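Local coordinates for protein E1 (Kluyveromyces marxianus, PDB 3VX6) that acts as an E1-like enzyme of autophagy, activating the ubiquitin-like proteins ATG12 and ATG8 for conjugation to ATG5 and phosphatidylethanolamine, at residues E229-F235 against E244-I249; L193-V199 against W222-R228; D8-A12 against T151-I155. Numbering follows the deposited sequence.

Interaction 1: residues E229-F235 against E244-I249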
# COMPACT_ATOMS: atom_id res chain seq x y z
N GLU A 229 1.46 23.52 -8.70
CA GLU A 229 1.56 23.31 -10.13
C GLU A 229 2.09 21.90 -10.26
O GLU A 229 1.57 21.07 -11.02
CB GLU A 229 2.56 24.31 -10.72
CG GLU A 229 2.22 25.78 -10.44
CD GLU A 229 1.18 26.32 -11.40
OE1 GLU A 229 1.36 26.10 -12.63
OE2 GLU A 229 0.20 26.96 -10.94
N THR A 230 3.09 21.61 -9.45
CA THR A 230 3.75 20.33 -9.49
C THR A 230 4.01 19.72 -8.10
O THR A 230 3.87 20.38 -7.08
CB THR A 230 5.08 20.50 -10.28
OG1 THR A 230 5.70 19.23 -10.48
CG2 THR A 230 6.03 21.42 -9.54
N TYR A 231 4.36 18.43 -8.09
CA TYR A 231 4.65 17.70 -6.86
C TYR A 231 5.88 16.85 -7.09
O TYR A 231 5.94 16.09 -8.06
CB TYR A 231 3.50 16.79 -6.49
CG TYR A 231 2.23 17.54 -6.29
CD1 TYR A 231 1.90 18.05 -5.04
CD2 TYR A 231 1.37 17.79 -7.35
CE1 TYR A 231 0.75 18.79 -4.86
CE2 TYR A 231 0.21 18.53 -7.18
CZ TYR A 231 -0.09 19.03 -5.93
OH TYR A 231 -1.20 19.80 -5.76
N THR A 232 6.86 16.96 -6.20
CA THR A 232 8.08 16.19 -6.36
C THR A 232 8.14 15.06 -5.36
O THR A 232 7.92 15.25 -4.18
CB THR A 232 9.31 17.07 -6.17
OG1 THR A 232 9.37 18.04 -7.23
CG2 THR A 232 10.57 16.22 -6.17
N ILE A 233 8.46 13.86 -5.85
CA ILE A 233 8.54 12.70 -4.98
C ILE A 233 9.79 11.88 -5.22
O ILE A 233 10.08 11.49 -6.35
CB ILE A 233 7.33 11.78 -5.18
CG1 ILE A 233 6.04 12.55 -4.87
CG2 ILE A 233 7.48 10.54 -4.31
CD1 ILE A 233 4.79 11.81 -5.25
N CYS A 234 10.54 11.63 -4.15
CA CYS A 234 11.75 10.82 -4.23
C CYS A 234 11.37 9.37 -4.00
O CYS A 234 10.80 9.02 -2.97
CB CYS A 234 12.76 11.25 -3.16
SG CYS A 234 13.35 12.92 -3.35
N PHE A 235 11.67 8.51 -4.97
CA PHE A 235 11.35 7.10 -4.86
C PHE A 235 12.60 6.31 -4.54
O PHE A 235 13.41 6.03 -5.41
CB PHE A 235 10.72 6.62 -6.17
CG PHE A 235 9.41 7.30 -6.48
CD1 PHE A 235 8.26 6.99 -5.75
CD2 PHE A 235 9.32 8.27 -7.48
CE1 PHE A 235 7.05 7.64 -6.01
CE2 PHE A 235 8.11 8.92 -7.75
CZ PHE A 235 6.98 8.61 -7.01
N GLU A 244 14.03 10.34 -8.09
CA GLU A 244 13.15 11.40 -7.62
C GLU A 244 12.34 11.84 -8.83
O GLU A 244 12.84 11.85 -9.95
CB GLU A 244 13.96 12.59 -7.10
CG GLU A 244 13.10 13.77 -6.69
CD GLU A 244 13.91 14.95 -6.16
OE1 GLU A 244 14.63 14.78 -5.16
OE2 GLU A 244 13.82 16.05 -6.76
N ALA A 245 11.08 12.20 -8.61
CA ALA A 245 10.25 12.64 -9.72
C ALA A 245 9.33 13.82 -9.40
O ALA A 245 8.81 13.96 -8.29
CB ALA A 245 9.45 11.46 -10.24
N GLU A 246 9.14 14.67 -10.39
CA GLU A 246 8.27 15.82 -10.27
C GLU A 246 7.00 15.42 -11.01
O GLU A 246 7.04 15.05 -12.18
CB GLU A 246 8.91 17.02 -10.93
CG GLU A 246 8.23 18.31 -10.63
CD GLU A 246 8.92 19.47 -11.28
OE1 GLU A 246 8.69 20.61 -10.83
OE2 GLU A 246 9.70 19.23 -12.24
N ILE A 247 5.85 15.53 -10.35
CA ILE A 247 4.62 15.09 -10.97
C ILE A 247 3.52 16.14 -11.05
O ILE A 247 3.38 16.99 -10.18
CB ILE A 247 4.09 13.83 -10.22
CG1 ILE A 247 5.09 12.69 -10.38
CG2 ILE A 247 2.75 13.42 -10.74
CD1 ILE A 247 5.03 11.68 -9.27
N ILE A 248 2.76 16.05 -12.13
CA ILE A 248 1.64 16.93 -12.37
C ILE A 248 0.41 16.04 -12.45
O ILE A 248 0.46 14.96 -13.05
CB ILE A 248 1.81 17.70 -13.71
CG1 ILE A 248 0.48 18.32 -14.15
CG2 ILE A 248 2.31 16.76 -14.78
CD1 ILE A 248 -0.10 19.33 -13.16
N ILE A 249 -0.67 16.48 -11.82
CA ILE A 249 -1.93 15.74 -11.83
C ILE A 249 -2.85 16.34 -12.91
O ILE A 249 -3.07 17.55 -12.94
CB ILE A 249 -2.68 15.83 -10.48
CG1 ILE A 249 -1.94 15.05 -9.40
CG2 ILE A 249 -4.08 15.27 -10.64
CD1 ILE A 249 -1.10 15.89 -8.52
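This is an antiparallel β-hairpin pairing, formed by strands 231-236 and 243-250 in the middle of a six-stranded mixed sheet of the Atg7 N-terminal region. Strands 231-235 and 244-249 run at 147° to each other, their axes approaching to 4.3 Å. Four backbone bonds fix the register. Y231 and I247 form one hydrogen-bonded pair (Y231 N to I247 O 2.7 Å; I247 N to Y231 O 2.4 Å, very short), and I233 and A245 form the next (I233 N to A245 O 2.5 Å, also very short; A245 N to I233 O 2.6 Å). The non-hydrogen-bonded pairs T232-E246 and C234-E244 bring their CA atoms to 3.9 and 3.7 Å, and T232 CA lies 3.0 Å from A245 O in a CA-H...O contact. Side chains alternate accordingly. Y231, I233, A245 and I247 share the face that packs on helix 215-225, where I233 CD1 meets I247 CD1 at 4.0 Å. On the other face stand T232, C234, E244 and E246, with E244 OE1 in a salt bridge to K198 of the adjacent strand. Near the turn of the hairpin, F235 turns its ring edge to both A245 and I247, and its CE2 atom lies 3.8 Å from A245 CB.

Interaction 2: residues L193-V199 against W222-R228; sequences LKVCEKV and WSKLSPR
W222 lays one face of its indole over L193 and V199, joining helix 215-225 to the start of strand 198-202 within a β-α-β unit whose second strand is 231-236. V199 CG2 sits 3.4 Å from the centroid of the six-membered ring and L193 CD2 4.1 Å from that of the five-membered ring, each 12° off the normal: two CH-π contacts. The t rotamer of W222, with chi2 near 4°, also brings its CZ2 to 3.6 Å from C196 SG, an oblique sulfur-aromatic contact. Segment 193-199 starts helical at L193, is extended at C196 (phi/psi -67/154) and is strand at V199. Segment 222-228 is helical to L225; S226 N still bonds to W222 O at 2.7 Å, but S226 (-123/91) is the first residue to leave helical angles. The closest CA atoms of the two segments are those of K194 and S226, 4.8 Å apart. Beside them L193 CD1 touches L225 CD1 at 3.8 Å. Two carbonyls, L193 O in the helix and C196 O in the loop after it, collect donors: L193 O accepts W222 NE1 at 3.0 Å and, weakly, R228 NH2 at 2.5 Å. R228, extended with chi2 and chi3 both t, spans the gap and holds C196 O in a fork, from NH2 at 2.9 Å and NH1 at 3.1 Å. Within its own segment R228 NE also donates to S226 OG at 2.5 Å, nearly linear at 172°.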
# COMPACT_ATOMS: atom_id res chain seq x y z
N LEU A 193 3.85 19.30 4.57
CA LEU A 193 3.57 19.06 3.16
C LEU A 193 3.22 20.34 2.44
O LEU A 193 3.49 20.47 1.25
CB LEU A 193 2.45 18.03 3.00
CG LEU A 193 2.92 16.62 3.37
CD1 LEU A 193 1.72 15.70 3.58
CD2 LEU A 193 3.84 16.09 2.28
N LYS A 194 2.65 21.30 3.16
CA LYS A 194 2.30 22.58 2.56
C LYS A 194 3.53 23.41 2.23
O LYS A 194 3.47 24.27 1.35
CB LYS A 194 1.39 23.38 3.49
CG LYS A 194 -0.01 22.81 3.58
CD LYS A 194 -0.87 23.59 4.54
CE LYS A 194 -2.29 23.03 4.55
NZ LYS A 194 -3.14 23.69 5.59
N VAL A 195 4.64 23.14 2.92
CA VAL A 195 5.88 23.89 2.71
C VAL A 195 7.09 23.05 2.28
O VAL A 195 8.13 23.60 1.93
CB VAL A 195 6.29 24.68 3.99
CG1 VAL A 195 5.09 25.42 4.55
CG2 VAL A 195 6.88 23.73 5.03
N CYS A 196 6.96 21.73 2.30
CA CYS A 196 8.09 20.89 1.92
C CYS A 196 8.43 21.03 0.44
O CYS A 196 7.56 21.36 -0.37
CB CYS A 196 7.79 19.43 2.23
SG CYS A 196 6.56 18.71 1.13
N GLU A 197 9.69 20.77 0.09
CA GLU A 197 10.15 20.87 -1.28
C GLU A 197 9.73 19.61 -2.00
O GLU A 197 9.52 19.62 -3.22
CB GLU A 197 11.68 20.95 -1.37
CG GLU A 197 12.29 22.17 -0.76
CD GLU A 197 12.57 22.02 0.71
OE1 GLU A 197 13.39 21.14 1.07
OE2 GLU A 197 11.96 22.78 1.50
N LYS A 198 9.62 18.53 -1.23
CA LYS A 198 9.25 17.26 -1.79
C LYS A 198 8.92 16.20 -0.77
O LYS A 198 9.07 16.41 0.43
CB LYS A 198 10.36 16.75 -2.70
CG LYS A 198 11.74 16.78 -2.10
CD LYS A 198 12.77 16.74 -3.21
CE LYS A 198 14.19 16.68 -2.67
NZ LYS A 198 15.18 16.87 -3.77
N VAL A 199 8.46 15.07 -1.29
CA VAL A 199 8.08 13.91 -0.51
C VAL A 199 8.99 12.76 -0.88
O VAL A 199 9.22 12.50 -2.06
CB VAL A 199 6.63 13.51 -0.82
CG1 VAL A 199 6.32 12.12 -0.25
CG2 VAL A 199 5.69 14.57 -0.26
N TRP A 222 -1.37 14.96 -1.11
CA TRP A 222 -0.53 16.13 -1.17
C TRP A 222 -1.21 17.23 -2.01
O TRP A 222 -1.10 18.42 -1.69
CB TRP A 222 0.80 15.72 -1.78
CG TRP A 222 1.88 16.67 -1.58
CD1 TRP A 222 1.86 17.84 -0.85
CD2 TRP A 222 3.19 16.58 -2.14
NE1 TRP A 222 3.08 18.47 -0.93
CE2 TRP A 222 3.91 17.71 -1.72
CE3 TRP A 222 3.82 15.63 -2.96
CZ2 TRP A 222 5.23 17.93 -2.10
CZ3 TRP A 222 5.13 15.85 -3.33
CH2 TRP A 222 5.82 16.99 -2.90
N SER A 223 -1.93 16.82 -3.06
CA SER A 223 -2.64 17.72 -3.96
C SER A 223 -3.64 18.61 -3.26
O SER A 223 -3.63 19.83 -3.42
CB SER A 223 -3.42 16.93 -5.02
OG SER A 223 -2.57 16.42 -6.03
N LYS A 224 -4.54 18.00 -2.51
CA LYS A 224 -5.57 18.73 -1.81
C LYS A 224 -5.02 19.56 -0.65
O LYS A 224 -5.56 20.63 -0.34
CB LYS A 224 -6.65 17.75 -1.33
CG LYS A 224 -7.46 17.15 -2.47
CD LYS A 224 -8.38 16.03 -2.02
CE LYS A 224 -9.03 15.31 -3.21
NZ LYS A 224 -10.20 16.03 -3.80
N LEU A 225 -3.94 19.08 -0.04
CA LEU A 225 -3.31 19.76 1.10
C LEU A 225 -2.53 20.95 0.61
O LEU A 225 -2.66 22.05 1.11
CB LEU A 225 -2.33 18.82 1.81
CG LEU A 225 -2.91 17.82 2.79
CD1 LEU A 225 -1.78 17.12 3.51
CD2 LEU A 225 -3.80 18.56 3.77
N SER A 226 -1.68 20.70 -0.36
CA SER A 226 -0.89 21.76 -0.89
C SER A 226 -1.16 21.85 -2.39
O SER A 226 -0.52 21.19 -3.21
CB SER A 226 0.60 21.47 -0.61
OG SER A 226 1.43 22.53 -1.04
N PRO A 227 -2.14 22.67 -2.77
CA PRO A 227 -2.41 22.78 -4.21
C PRO A 227 -1.14 23.39 -4.82
O PRO A 227 -0.63 24.40 -4.34
CB PRO A 227 -3.66 23.66 -4.28
CG PRO A 227 -3.68 24.42 -2.96
CD PRO A 227 -2.84 23.67 -1.95
N ARG A 228 -0.59 22.72 -5.83
CA ARG A 228 0.62 23.19 -6.49
C ARG A 228 0.58 22.87 -7.96
O ARG A 228 -0.20 22.03 -8.41
CB ARG A 228 1.85 22.53 -5.88
CG ARG A 228 1.88 22.52 -4.38
CD ARG A 228 3.15 21.86 -3.96
NE ARG A 228 3.35 21.84 -2.52
CZ ARG A 228 4.53 21.59 -1.99
NH1 ARG A 228 5.56 21.34 -2.80
NH2 ARG A 228 4.70 21.57 -0.68

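Interaction 3: residues D8-A12 against T151-I155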
# COMPACT_ATOMS: atom_id res chain seq x y z
N ASP A 8 2.28 9.58 -20.21
CA ASP A 8 1.59 9.34 -18.91
C ASP A 8 2.49 8.55 -17.95
O ASP A 8 3.49 7.94 -18.35
CB ASP A 8 0.28 8.57 -19.12
CG ASP A 8 -0.98 9.39 -18.76
OD1 ASP A 8 -2.10 8.83 -18.81
OD2 ASP A 8 -0.86 10.60 -18.43
N LEU A 9 2.14 8.59 -16.67
CA LEU A 9 2.87 7.89 -15.62
C LEU A 9 2.09 6.64 -15.25
O LEU A 9 0.92 6.72 -14.89
CB LEU A 9 3.02 8.78 -14.38
CG LEU A 9 3.54 8.10 -13.12
CD1 LEU A 9 4.93 7.54 -13.38
CD2 LEU A 9 3.56 9.09 -11.97
N LYS A 10 2.75 5.49 -15.34
CA LYS A 10 2.10 4.22 -15.01
C LYS A 10 2.53 3.75 -13.63
O LYS A 10 3.60 4.11 -13.14
CB LYS A 10 2.45 3.16 -16.06
CG LYS A 10 2.18 3.61 -17.48
CD LYS A 10 0.77 4.17 -17.63
CE LYS A 10 0.59 4.94 -18.93
NZ LYS A 10 -0.75 5.61 -19.02
N PHE A 11 1.70 2.94 -13.00
CA PHE A 11 2.01 2.46 -11.68
C PHE A 11 1.96 0.94 -11.64
O PHE A 11 1.04 0.32 -12.16
CB PHE A 11 1.01 3.05 -10.70
CG PHE A 11 0.87 4.54 -10.81
CD1 PHE A 11 1.63 5.39 -10.01
CD2 PHE A 11 -0.01 5.09 -11.73
CE1 PHE A 11 1.51 6.77 -10.12
CE2 PHE A 11 -0.13 6.47 -11.85
CZ PHE A 11 0.63 7.31 -11.04
N ALA A 12 2.97 0.34 -11.02
CA ALA A 12 3.02 -1.11 -10.91
C ALA A 12 2.07 -1.54 -9.81
O ALA A 12 1.79 -0.77 -8.89
CB ALA A 12 4.43 -1.57 -10.58
N THR A 151 -5.08 11.67 -14.12
CA THR A 151 -3.98 11.01 -14.78
C THR A 151 -2.74 11.74 -14.27
O THR A 151 -2.86 12.83 -13.68
CB THR A 151 -4.11 11.11 -16.30
OG1 THR A 151 -5.01 12.18 -16.63
CG2 THR A 151 -4.67 9.82 -16.87
N TYR A 152 -1.57 11.16 -14.46
CA TYR A 152 -0.35 11.79 -13.97
C TYR A 152 0.78 11.65 -14.95
O TYR A 152 0.99 10.58 -15.51
CB TYR A 152 0.10 11.14 -12.66
CG TYR A 152 -0.99 10.98 -11.65
CD1 TYR A 152 -1.14 11.91 -10.63
CD2 TYR A 152 -1.89 9.92 -11.73
CE1 TYR A 152 -2.16 11.78 -9.70
CE2 TYR A 152 -2.92 9.79 -10.80
CZ TYR A 152 -3.05 10.72 -9.79
OH TYR A 152 -4.06 10.64 -8.87
N GLN A 153 1.52 12.74 -15.13
CA GLN A 153 2.69 12.78 -15.99
C GLN A 153 3.86 13.11 -15.08
O GLN A 153 3.73 13.93 -14.17
CB GLN A 153 2.61 13.89 -17.03
CG GLN A 153 1.98 13.51 -18.36
CD GLN A 153 0.64 14.18 -18.56
OE1 GLN A 153 -0.40 13.57 -18.32
NE2 GLN A 153 0.66 15.44 -18.97
N ILE A 154 4.99 12.46 -15.30
CA ILE A 154 6.16 12.78 -14.52
C ILE A 154 6.78 13.90 -15.34
O ILE A 154 7.22 13.68 -16.46
CB ILE A 154 7.16 11.60 -14.43
CG1 ILE A 154 6.63 10.55 -13.45
CG2 ILE A 154 8.53 12.09 -13.99
CD1 ILE A 154 7.58 9.37 -13.23
N ILE A 155 6.76 15.11 -14.80
CA ILE A 155 7.35 16.24 -15.49
C ILE A 155 8.86 16.10 -15.48
O ILE A 155 9.52 16.47 -16.44
CB ILE A 155 6.97 17.56 -14.81
CG1 ILE A 155 5.49 17.83 -15.03
CG2 ILE A 155 7.82 18.69 -15.35
CD1 ILE A 155 5.05 17.71 -16.49
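D8, the first modelled residue, approaches strand 151-159 with its carboxylate, and OD1 lies 3.4 Å from T151 CG2. The same oxygen makes a salt bridge of 3.5 Å with K10 NZ, inside the segment. D8 OD2 is 3.0 Å from Q153 OE1, but both are acceptors and no hydrogen bond joins them. L9 carries the main attachment. Its N donates to Y152 O at 2.6 Å, the one hydrogen bond between the segments; its CA-to-CB bond points toward the strand, and L9 CD1 lies 3.2 Å from I154 CD1 and L9 CD2 4.1 Å from Y152 CB. A single bond and an angle of 93° between the end-to-end directions show that the N-terminal segment crosses the strand rather than pairing with it as another β-strand. F11 then directs its ring edge to the face of Y152 in an offset edge-to-face pair: centroids 5.7 Å apart, planes at 88°, F11 CZ 3.7 Å from Y152 CD2. A12, out of reach of 151-155, bonds through its backbone to P211 and A213. The crossing lies on strand 151-159, outermost in the six-stranded sheet within this chain, with helix 215-225 against F11 and Y152, and strand 243-250 bonded alongside.

Overall arrangement
All three contacts converge on one six-stranded mixed sheet, in which strand 243-250 is flanked by 231-236 and 151-159, and 231-236 has 198-202 on its other side. Interaction 1 is the middle term, its centre about 10 Å from the centres of both others. Toward interaction 2 it is joined by the salt bridge from E244 OE1 to K198 NZ (2.6 Å) and the probable hydrogen bond from C234 N to V199 O (2.6 Å); toward interaction 3, by the probable bond between I155 N and E246 O (2.6 Å). Interactions 2 and 3 do not touch: their centres are about 18 Å apart and their nearest atoms about 6 Å, yet helix 215-225, which supplies W222 to interaction 2, also packs on F11 and Y152 of interaction 3.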